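Local atomic coordinates of protein Pcdhgb2 (Mus musculus, PDB entry 5SZR), a protein that probably acts as a calcium-dependent cell-adhesion molecule that may help establish and maintain specific neuronal connections in the brain. Residues Arg324-Thr329 and Val355-Asp360; Trp366-Val371 and Leu382-Gly387; His370-Ser375 and Leu406-Asp411. All coordinates share one frame; numbering follows the deposited sequence.

Interaction 1: Arg324-Thr329 and Val355-Asp360; sequences RVLYPT and VAVDAD. With CA (calcium ion), chain R; CA (calcium ion), chain Q.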
loop_
_atom_site.group_PDB
_atom_site.type_symbol
_atom_site.label_atom_id
_atom_site.label_comp_id
_atom_site.label_asym_id
_atom_site.label_seq_id
_atom_site.Cartn_x
_atom_site.Cartn_y
_atom_site.Cartn_z
ATOM N N ARG A 324 -3.710 49.627 -31.700
ATOM C CA ARG A 324 -3.967 51.059 -31.679
ATOM C C ARG A 324 -2.955 51.781 -32.554
ATOM O O ARG A 324 -1.771 51.429 -32.578
ATOM C CB ARG A 324 -3.938 51.616 -30.247
ATOM C CG ARG A 324 -2.850 51.050 -29.367
ATOM C CD ARG A 324 -3.183 51.260 -27.897
ATOM N NE ARG A 324 -3.125 52.668 -27.511
ATOM C CZ ARG A 324 -2.040 53.260 -27.022
ATOM N NH1 ARG A 324 -2.071 54.545 -26.694
ATOM N NH2 ARG A 324 -0.921 52.563 -26.865
ATOM N N VAL A 325 -3.435 52.787 -33.281
ATOM C CA VAL A 325 -2.597 53.544 -34.202
ATOM C C VAL A 325 -1.870 54.634 -33.428
ATOM O O VAL A 325 -2.488 55.400 -32.680
ATOM C CB VAL A 325 -3.443 54.138 -35.339
ATOM C CG1 VAL A 325 -2.562 54.907 -36.310
ATOM C CG2 VAL A 325 -4.215 53.037 -36.057
ATOM N N LEU A 326 -0.550 54.699 -33.596
ATOM C CA LEU A 326 0.268 55.734 -32.979
ATOM C C LEU A 326 0.722 56.806 -33.958
ATOM O O LEU A 326 0.993 57.934 -33.538
ATOM C CB LEU A 326 1.506 55.113 -32.322
ATOM C CG LEU A 326 1.245 54.058 -31.247
ATOM C CD1 LEU A 326 2.554 53.606 -30.621
ATOM C CD2 LEU A 326 0.299 54.602 -30.188
ATOM N N TYR A 327 0.814 56.475 -35.242
ATOM C CA TYR A 327 1.165 57.428 -36.286
ATOM C C TYR A 327 0.487 56.997 -37.585
ATOM O O TYR A 327 0.448 55.811 -37.895
ATOM C CB TYR A 327 2.684 57.513 -36.473
ATOM C CG TYR A 327 3.108 58.517 -37.525
ATOM C CD1 TYR A 327 3.513 59.796 -37.169
ATOM C CD2 TYR A 327 3.087 58.191 -38.879
ATOM C CE1 TYR A 327 3.889 60.718 -38.129
ATOM C CE2 TYR A 327 3.454 59.097 -39.839
ATOM C CZ TYR A 327 3.859 60.364 -39.462
ATOM O OH TYR A 327 4.230 61.276 -40.425
ATOM N N PRO A 328 -0.044 57.959 -38.358
ATOM C CA PRO A 328 -0.061 59.398 -38.070
ATOM C C PRO A 328 -1.061 59.761 -36.984
ATOM O O PRO A 328 -1.916 58.939 -36.648
ATOM C CB PRO A 328 -0.470 60.013 -39.410
ATOM C CG PRO A 328 -1.297 58.944 -40.059
ATOM C CD PRO A 328 -0.650 57.652 -39.667
ATOM N N THR A 329 -0.938 60.967 -36.432
ATOM C CA THR A 329 -1.961 61.473 -35.531
ATOM C C THR A 329 -3.273 61.605 -36.290
ATOM O O THR A 329 -3.306 62.130 -37.406
ATOM C CB THR A 329 -1.544 62.822 -34.954
ATOM O OG1 THR A 329 -0.237 62.716 -34.378
ATOM C CG2 THR A 329 -2.524 63.271 -33.882
ATOM N N VAL A 355 1.909 53.390 -38.169
ATOM C CA VAL A 355 2.665 52.784 -37.078
ATOM C C VAL A 355 1.673 52.401 -35.988
ATOM O O VAL A 355 1.065 53.278 -35.361
ATOM C CB VAL A 355 3.748 53.722 -36.531
ATOM C CG1 VAL A 355 4.455 53.072 -35.351
ATOM C CG2 VAL A 355 4.739 54.084 -37.625
ATOM N N ALA A 356 1.502 51.099 -35.765
ATOM C CA ALA A 356 0.575 50.602 -34.758
ATOM C C ALA A 356 1.290 49.637 -33.824
ATOM O O ALA A 356 2.316 49.048 -34.175
ATOM C CB ALA A 356 -0.634 49.906 -35.391
ATOM N N VAL A 357 0.730 49.486 -32.620
ATOM C CA VAL A 357 1.233 48.564 -31.610
ATOM C C VAL A 357 0.072 47.727 -31.085
ATOM O O VAL A 357 -1.098 48.006 -31.351
ATOM C CB VAL A 357 1.938 49.290 -30.446
ATOM C CG1 VAL A 357 3.238 49.919 -30.913
ATOM C CG2 VAL A 357 1.014 50.336 -29.835
ATOM N N ASP A 358 0.417 46.695 -30.316
ATOM C CA ASP A 358 -0.565 45.757 -29.776
ATOM C C ASP A 358 -0.007 45.176 -28.487
ATOM O O ASP A 358 1.094 44.617 -28.487
ATOM C CB ASP A 358 -0.872 44.649 -30.790
ATOM C CG ASP A 358 -2.145 43.893 -30.471
ATOM O OD1 ASP A 358 -2.256 43.338 -29.359
ATOM O OD2 ASP A 358 -3.042 43.851 -31.335
ATOM N N ALA A 359 -0.763 45.303 -27.394
ATOM C CA ALA A 359 -0.274 44.914 -26.075
ATOM C C ALA A 359 -0.154 43.405 -25.891
ATOM O O ALA A 359 0.457 42.966 -24.906
ATOM C CB ALA A 359 -1.186 45.486 -24.986
ATOM N N ASP A 360 -0.714 42.603 -26.793
ATOM C CA ASP A 360 -0.725 41.158 -26.606
ATOM C C ASP A 360 0.589 40.531 -27.059
ATOM O O ASP A 360 1.592 41.236 -27.228
ATOM C CB ASP A 360 -1.911 40.547 -27.353
ATOM C CG ASP A 360 -3.245 41.042 -26.823
ATOM O OD1 ASP A 360 -3.360 41.232 -25.596
ATOM O OD2 ASP A 360 -4.178 41.248 -27.623
HETATM CA CA CA R . -4.284 41.952 -29.969
HETATM CA CA CA Q . -3.456 39.498 -23.786
#
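Leu326 crosses Val357 with CG and one of its methyls. Its CB sits 3.6 Å from Val355 O. CG lies anti to its own carbonyl carbon (chi1 -58°), and from there it approaches Val357 CG2. At the tip, CD1 settles against both methyls of that valine, 3.7 Å from Val357 CG2, while CD2 leans over one face of the Arg324 guanidinium. The two apolar side chains cross at about a right angle. Arg324 runs alongside Val357 and points the same way, its CG meeting the same methyl, CG2; a long aliphatic stem suits this exposed place because the charged end can pass beyond the methyl.

The backbones beneath form an antiparallel pair interrupted by a classic beta bulge. Arg324 and Val357 exchange two N-H...O bonds, but Leu326 and Tyr327 both face Val355, whose O accepts from Leu326 N at 2.8 Å and from Tyr327 N at 3.2 Å. Val355 N returns a bond to Tyr327 O. The extra residue puts Leu326 and Tyr327 opposite one valine, and Tyr327 CB packs on Val355 CB at 3.9 Å before its ring leads away. This is the edge of one sheet of the cadherin beta-sandwich; Val325 and Ala356, on the other face, rest on Val409 of the second sheet.

Past the strand, Asp358 grips one calcium ion with both carboxylate oxygens, while its OD1 accepts from Asp360 N in an Asx turn, 3.1 Å apart. Asp360 bridges, OD2 to that calcium ion and OD1 to a second, whose shell Glu286 and Asp320 help complete.

Interaction 2: Trp366-Val371 and Leu382-Gly387; sequences WLSYHV and LGLRTG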
loop_
_atom_site.group_PDB
_atom_site.type_symbol
_atom_site.label_atom_id
_atom_site.label_comp_id
_atom_site.label_asym_id
_atom_site.label_seq_id
_atom_site.Cartn_x
_atom_site.Cartn_y
_atom_site.Cartn_z
ATOM N N TRP A 366 0.395 40.114 -33.821
ATOM C CA TRP A 366 1.040 40.140 -35.132
ATOM C C TRP A 366 0.178 40.979 -36.073
ATOM O O TRP A 366 -0.890 40.538 -36.512
ATOM C CB TRP A 366 1.237 38.728 -35.676
ATOM C CG TRP A 366 2.210 38.657 -36.820
ATOM C CD1 TRP A 366 3.031 39.658 -37.262
ATOM C CD2 TRP A 366 2.453 37.532 -37.674
ATOM N NE1 TRP A 366 3.776 39.220 -38.331
ATOM C CE2 TRP A 366 3.441 37.919 -38.603
ATOM C CE3 TRP A 366 1.932 36.239 -37.743
ATOM C CZ2 TRP A 366 3.916 37.057 -39.588
ATOM C CZ3 TRP A 366 2.413 35.378 -38.720
ATOM C CH2 TRP A 366 3.397 35.793 -39.628
ATOM N N LEU A 367 0.638 42.182 -36.388
ATOM C CA LEU A 367 -0.205 43.141 -37.084
ATOM C C LEU A 367 -0.073 43.009 -38.594
ATOM O O LEU A 367 1.006 42.724 -39.120
ATOM C CB LEU A 367 0.132 44.565 -36.643
ATOM C CG LEU A 367 -0.004 44.725 -35.132
ATOM C CD1 LEU A 367 0.066 46.188 -34.740
ATOM C CD2 LEU A 367 -1.296 44.075 -34.628
ATOM N N SER A 368 -1.192 43.206 -39.283
ATOM C CA SER A 368 -1.239 43.214 -40.733
ATOM C C SER A 368 -2.130 44.366 -41.167
ATOM O O SER A 368 -3.134 44.659 -40.508
ATOM C CB SER A 368 -1.768 41.895 -41.295
ATOM O OG SER A 368 -3.178 41.833 -41.172
ATOM N N TYR A 369 -1.765 45.003 -42.277
ATOM C CA TYR A 369 -2.359 46.256 -42.719
ATOM C C TYR A 369 -3.116 46.033 -44.021
ATOM O O TYR A 369 -2.581 45.432 -44.957
ATOM C CB TYR A 369 -1.272 47.317 -42.899
ATOM C CG TYR A 369 -0.541 47.637 -41.612
ATOM C CD1 TYR A 369 -0.896 48.744 -40.851
ATOM C CD2 TYR A 369 0.497 46.829 -41.154
ATOM C CE1 TYR A 369 -0.239 49.042 -39.674
ATOM C CE2 TYR A 369 1.163 47.116 -39.969
ATOM C CZ TYR A 369 0.787 48.221 -39.232
ATOM O OH TYR A 369 1.443 48.518 -38.059
ATOM N N HIS A 370 -4.354 46.520 -44.083
ATOM C CA HIS A 370 -5.233 46.256 -45.212
ATOM C C HIS A 370 -5.923 47.533 -45.666
ATOM O O HIS A 370 -6.273 48.386 -44.845
ATOM C CB HIS A 370 -6.289 45.209 -44.853
ATOM C CG HIS A 370 -5.719 43.946 -44.290
ATOM N ND1 HIS A 370 -5.468 42.833 -45.063
ATOM C CD2 HIS A 370 -5.350 43.621 -43.028
ATOM C CE1 HIS A 370 -4.971 41.875 -44.301
ATOM N NE2 HIS A 370 -4.888 42.328 -43.063
ATOM N N VAL A 371 -6.112 47.655 -46.979
ATOM C CA VAL A 371 -6.909 48.728 -47.564
ATOM C C VAL A 371 -8.360 48.274 -47.598
ATOM O O VAL A 371 -8.689 47.280 -48.253
ATOM C CB VAL A 371 -6.418 49.090 -48.975
ATOM C CG1 VAL A 371 -7.404 50.053 -49.653
ATOM C CG2 VAL A 371 -5.031 49.709 -48.919
ATOM N N LEU A 382 -0.119 49.227 -49.969
ATOM C CA LEU A 382 -0.063 49.230 -48.510
ATOM C C LEU A 382 0.656 47.968 -48.053
ATOM O O LEU A 382 0.158 46.856 -48.259
ATOM C CB LEU A 382 -1.466 49.316 -47.908
ATOM C CG LEU A 382 -1.540 49.264 -46.381
ATOM C CD1 LEU A 382 -0.757 50.418 -45.768
ATOM C CD2 LEU A 382 -2.984 49.280 -45.913
ATOM N N GLY A 383 1.828 48.138 -47.443
ATOM C CA GLY A 383 2.619 47.014 -46.979
ATOM C C GLY A 383 1.882 46.149 -45.979
ATOM O O GLY A 383 1.499 46.623 -44.904
ATOM N N LEU A 384 1.669 44.878 -46.340
ATOM C CA LEU A 384 0.882 43.979 -45.501
ATOM C C LEU A 384 1.405 43.943 -44.071
ATOM O O LEU A 384 0.623 43.986 -43.115
ATOM C CB LEU A 384 0.879 42.571 -46.099
ATOM C CG LEU A 384 0.135 41.508 -45.287
ATOM C CD1 LEU A 384 -1.307 41.927 -45.059
ATOM C CD2 LEU A 384 0.195 40.166 -45.988
ATOM N N ARG A 385 2.725 43.868 -43.902
ATOM C CA ARG A 385 3.324 43.841 -42.576
ATOM C C ARG A 385 3.998 45.145 -42.183
ATOM O O ARG A 385 4.253 45.352 -40.995
ATOM C CB ARG A 385 4.355 42.707 -42.475
ATOM C CG ARG A 385 3.783 41.324 -42.710
ATOM C CD ARG A 385 2.747 40.971 -41.656
ATOM N NE ARG A 385 2.317 39.580 -41.757
ATOM C CZ ARG A 385 1.398 39.027 -40.971
ATOM N NH1 ARG A 385 0.815 39.750 -40.023
ATOM N NH2 ARG A 385 1.067 37.751 -41.124
ATOM N N THR A 386 4.290 46.025 -43.136
ATOM C CA THR A 386 5.010 47.251 -42.814
ATOM C C THR A 386 4.090 48.441 -42.566
ATOM O O THR A 386 4.455 49.353 -41.813
ATOM C CB THR A 386 5.997 47.591 -43.936
ATOM O OG1 THR A 386 5.273 47.876 -45.138
ATOM C CG2 THR A 386 6.935 46.418 -44.186
ATOM N N GLY A 387 2.897 48.453 -43.152
ATOM C CA GLY A 387 2.069 49.635 -43.034
ATOM C C GLY A 387 2.616 50.834 -43.776
ATOM O O GLY A 387 2.235 51.970 -43.476
HETATM O O HOH W 1 -2.151 45.396 -47.791
HETATM O O HOH W 2 4.186 50.051 -38.712
#
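The indole of Trp366 carries the Arg385 guanidinium flat on one face, the two planes only 3° apart. Arg385 CZ stands 3.6 Å from the centroid of the five-membered ring of Trp366, a cation-pi contact; Arg385 NH2 lies over the six-membered part, 3.3 Å from Trp366 CZ2. At the guanidinium edge, Arg385 NH1 gives a hydrogen bond to Leu367 O at 3.1 Å. That oxygen lies in the guanidinium plane, although the donor stands well above the carbonyl plane. The bend at chi2 (-63°) brings CD in beside Leu367 O, and the chain runs extended from there to the guanidinium.

Tyr369 presents one ring face to Gly387, whose CA makes a CH-pi contact 3.7 Å from the ring centroid, and Leu384 O sits at the ring edge. Gly387 suits the place because a CB would run into Tyr369 CE1, and its positive phi also favours glycine. Tyr369 N donates to Leu384 O at 2.7 Å, and a water joins Tyr369 OH to Thr386 O. An alanine in place of Tyr369 would probably leave Gly387 CA without the ring it lies against and open a gap beside the turn.

Further along, Leu382 CD2 packs on Val371 CG2 at 3.7 Å, and Leu384 CD1 touches His370 CE1, an imidazole tied to Ser368 OG through NE2. This turn joins strands 380-382 and 388-391 in one sheet of the cadherin sandwich, whereas strand 368-374 edges the other.

The tyrosine is held by its backbone N-H, its ring face and, through a water, its hydroxyl; the arginine is stacked and hydrogen-bonded at once, its positive charge probably attracted to the indole face while one N-H engages a carbonyl, which would limit its rotation on this exposed side.

Interaction 3: His370-Ser375 and Leu406-Asp411; sequences HVLQAS and LVAVRD. With CA (calcium ion), chain R; MAN (alpha-D-mannopyranose), chain U.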
loop_
_atom_site.group_PDB
_atom_site.type_symbol
_atom_site.label_atom_id
_atom_site.label_comp_id
_atom_site.label_asym_id
_atom_site.label_seq_id
_atom_site.Cartn_x
_atom_site.Cartn_y
_atom_site.Cartn_z
ATOM N N HIS A 370 -4.354 46.520 -44.083
ATOM C CA HIS A 370 -5.233 46.256 -45.212
ATOM C C HIS A 370 -5.923 47.533 -45.666
ATOM O O HIS A 370 -6.273 48.386 -44.845
ATOM C CB HIS A 370 -6.289 45.209 -44.853
ATOM C CG HIS A 370 -5.719 43.946 -44.290
ATOM N ND1 HIS A 370 -5.468 42.833 -45.063
ATOM C CD2 HIS A 370 -5.350 43.621 -43.028
ATOM C CE1 HIS A 370 -4.971 41.875 -44.301
ATOM N NE2 HIS A 370 -4.888 42.328 -43.063
ATOM N N VAL A 371 -6.112 47.655 -46.979
ATOM C CA VAL A 371 -6.909 48.728 -47.564
ATOM C C VAL A 371 -8.360 48.274 -47.598
ATOM O O VAL A 371 -8.689 47.280 -48.253
ATOM C CB VAL A 371 -6.418 49.090 -48.975
ATOM C CG1 VAL A 371 -7.404 50.053 -49.653
ATOM C CG2 VAL A 371 -5.031 49.709 -48.919
ATOM N N LEU A 372 -9.232 48.996 -46.897
ATOM C CA LEU A 372 -10.653 48.677 -46.973
ATOM C C LEU A 372 -11.335 49.415 -48.120
ATOM O O LEU A 372 -12.156 48.829 -48.835
ATOM C CB LEU A 372 -11.344 49.009 -45.647
ATOM C CG LEU A 372 -10.726 48.412 -44.377
ATOM C CD1 LEU A 372 -11.524 48.842 -43.151
ATOM C CD2 LEU A 372 -10.629 46.881 -44.453
ATOM N N GLN A 373 -11.002 50.692 -48.312
ATOM C CA GLN A 373 -11.573 51.502 -49.377
ATOM C C GLN A 373 -10.466 52.320 -50.017
ATOM O O GLN A 373 -9.547 52.777 -49.330
ATOM C CB GLN A 373 -12.673 52.429 -48.851
ATOM C CG GLN A 373 -13.876 51.709 -48.279
ATOM C CD GLN A 373 -14.812 52.637 -47.529
ATOM O OE1 GLN A 373 -14.506 53.812 -47.313
ATOM N NE2 GLN A 373 -15.962 52.112 -47.125
ATOM N N ALA A 374 -10.557 52.497 -51.333
ATOM C CA ALA A 374 -9.592 53.291 -52.079
ATOM C C ALA A 374 -10.321 54.045 -53.178
ATOM O O ALA A 374 -11.128 53.453 -53.901
ATOM C CB ALA A 374 -8.492 52.413 -52.684
ATOM N N SER A 375 -10.045 55.348 -53.299
ATOM C CA SER A 375 -10.653 56.120 -54.378
ATOM C C SER A 375 -10.122 55.705 -55.742
ATOM O O SER A 375 -10.790 55.940 -56.754
ATOM C CB SER A 375 -10.439 57.622 -54.155
ATOM O OG SER A 375 -9.083 57.918 -53.872
ATOM N N LEU A 406 -9.029 54.156 -46.838
ATOM C CA LEU A 406 -9.497 53.695 -45.534
ATOM C C LEU A 406 -8.748 52.408 -45.213
ATOM O O LEU A 406 -8.987 51.373 -45.843
ATOM C CB LEU A 406 -11.010 53.479 -45.525
ATOM C CG LEU A 406 -11.570 52.842 -44.245
ATOM C CD1 LEU A 406 -11.205 53.677 -43.023
ATOM C CD2 LEU A 406 -13.079 52.653 -44.332
ATOM N N VAL A 407 -7.844 52.474 -44.241
ATOM C CA VAL A 407 -6.945 51.367 -43.941
ATOM C C VAL A 407 -7.303 50.756 -42.593
ATOM O O VAL A 407 -7.804 51.429 -41.684
ATOM C CB VAL A 407 -5.465 51.807 -43.958
ATOM C CG1 VAL A 407 -5.104 52.400 -45.310
ATOM C CG2 VAL A 407 -5.190 52.798 -42.838
ATOM N N ALA A 408 -7.029 49.460 -42.468
ATOM C CA ALA A 408 -7.292 48.713 -41.248
ATOM C C ALA A 408 -6.022 47.992 -40.828
ATOM O O ALA A 408 -5.393 47.306 -41.643
ATOM C CB ALA A 408 -8.436 47.708 -41.449
ATOM N N VAL A 409 -5.641 48.153 -39.566
ATOM C CA VAL A 409 -4.560 47.381 -38.968
ATOM C C VAL A 409 -5.194 46.319 -38.077
ATOM O O VAL A 409 -5.919 46.645 -37.127
ATOM C CB VAL A 409 -3.583 48.280 -38.191
ATOM C CG1 VAL A 409 -4.331 49.270 -37.305
ATOM C CG2 VAL A 409 -2.612 47.444 -37.384
ATOM N N ARG A 410 -4.948 45.050 -38.404
ATOM C CA ARG A 410 -5.558 43.914 -37.728
ATOM C C ARG A 410 -4.490 43.068 -37.049
ATOM O O ARG A 410 -3.350 42.990 -37.515
ATOM C CB ARG A 410 -6.339 43.036 -38.710
ATOM C CG ARG A 410 -7.400 43.775 -39.498
ATOM C CD ARG A 410 -8.345 42.819 -40.213
ATOM N NE ARG A 410 -9.639 43.458 -40.446
ATOM C CZ ARG A 410 -10.105 43.817 -41.638
ATOM N NH1 ARG A 410 -9.397 43.581 -42.734
ATOM N NH2 ARG A 410 -11.293 44.397 -41.730
ATOM N N ASP A 411 -4.860 42.427 -35.944
ATOM C CA ASP A 411 -3.967 41.448 -35.353
ATOM C C ASP A 411 -4.291 40.064 -35.917
ATOM O O ASP A 411 -5.191 39.896 -36.745
ATOM C CB ASP A 411 -4.026 41.490 -33.820
ATOM C CG ASP A 411 -5.415 41.204 -33.256
ATOM O OD1 ASP A 411 -6.205 40.464 -33.880
ATOM O OD2 ASP A 411 -5.711 41.721 -32.158
HETATM CA CA CA R . -4.284 41.952 -29.969
HETATM C C1 MAN U . -11.063 46.047 -38.200
HETATM C C2 MAN U . -12.318 46.920 -38.068
HETATM C C3 MAN U . -13.266 46.282 -37.051
HETATM C C4 MAN U . -13.597 44.854 -37.474
HETATM C C5 MAN U . -12.289 44.053 -37.545
HETATM C C6 MAN U . -12.480 42.624 -38.010
HETATM O O2 MAN U . -13.039 46.948 -39.310
HETATM O O3 MAN U . -14.457 47.034 -36.873
HETATM O O4 MAN U . -14.486 44.252 -36.538
HETATM O O5 MAN U . -11.379 44.700 -38.481
HETATM O O6 MAN U . -11.227 42.160 -38.504
#
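Leu372 lies over the neighbouring strand, touching three residues in turn. Its CB meets Leu406 CG at 4.1 Å, CD1 rests on Ala408 CB at 3.7 Å, and CD2 approaches Arg410 NH2. The small alanine lets the leucine branch settle close to the strand, and its CB also lies under the centre of one guanidinium face. Beside it, Gln373 runs alongside Leu406, its OE1 3.5 Å from Leu406 CD2; that oxygen accepts from Arg404 NH2, which ties down the amide end.

Arg410 is extended from CG to NE, and NE donates to the ring oxygen O5 of a mannose attached to the protein itself, at 2.9 Å, with a weak bond to O6. NH2 adds a longer bond to O5, so two donors grip one sugar oxygen. The planes of the His370 ring and this guanidinium are 47° apart, with Arg410 NH1 4.0 Å from His370 CG.

The backbone sets the register of the side chains. His370 and Ala408 trade bonds in both directions, then Leu372 N and Gln373 N both donate to Leu406 O, and Leu406 N answers to Gln373 O at 2.9 Å. The resulting classic beta bulge places Leu372 and Gln373 together opposite Leu406. Just beyond the strand, Asp411 OD2 binds a calcium ion at 2.6 Å. Here the edge strand 368-374 pairs with the inner strand 402-410 of a cadherin beta-sandwich, and the latter runs into the calcium site between successive domains.

All three interactions lie in the last cadherin domain of this extracellular fragment. Interactions 2 and 3 share His370 and Val371 on strand 368-374, their centres about 9 Å apart, and a probable hydrogen bond of 2.8 Å from Ser368 N to Arg410 O continues the pairing of strands 368-374 and 402-410. Interaction 1 lies in the opposing sheet, to which the turn of interaction 2 also belongs. Val409 CG2 meets Ala356 CB and Tyr369 CE1 in the sandwich interior, each at 3.7 Å. Interactions 1 and 3 converge on one calcium ion, where Asp358 OD2 and Asp411 OD2 come within 3.5 Å, a closeness of like charges that the metal probably offsets. Leu367 CD2, from interaction 2, packs 3.7 Å from Asp358 OD2.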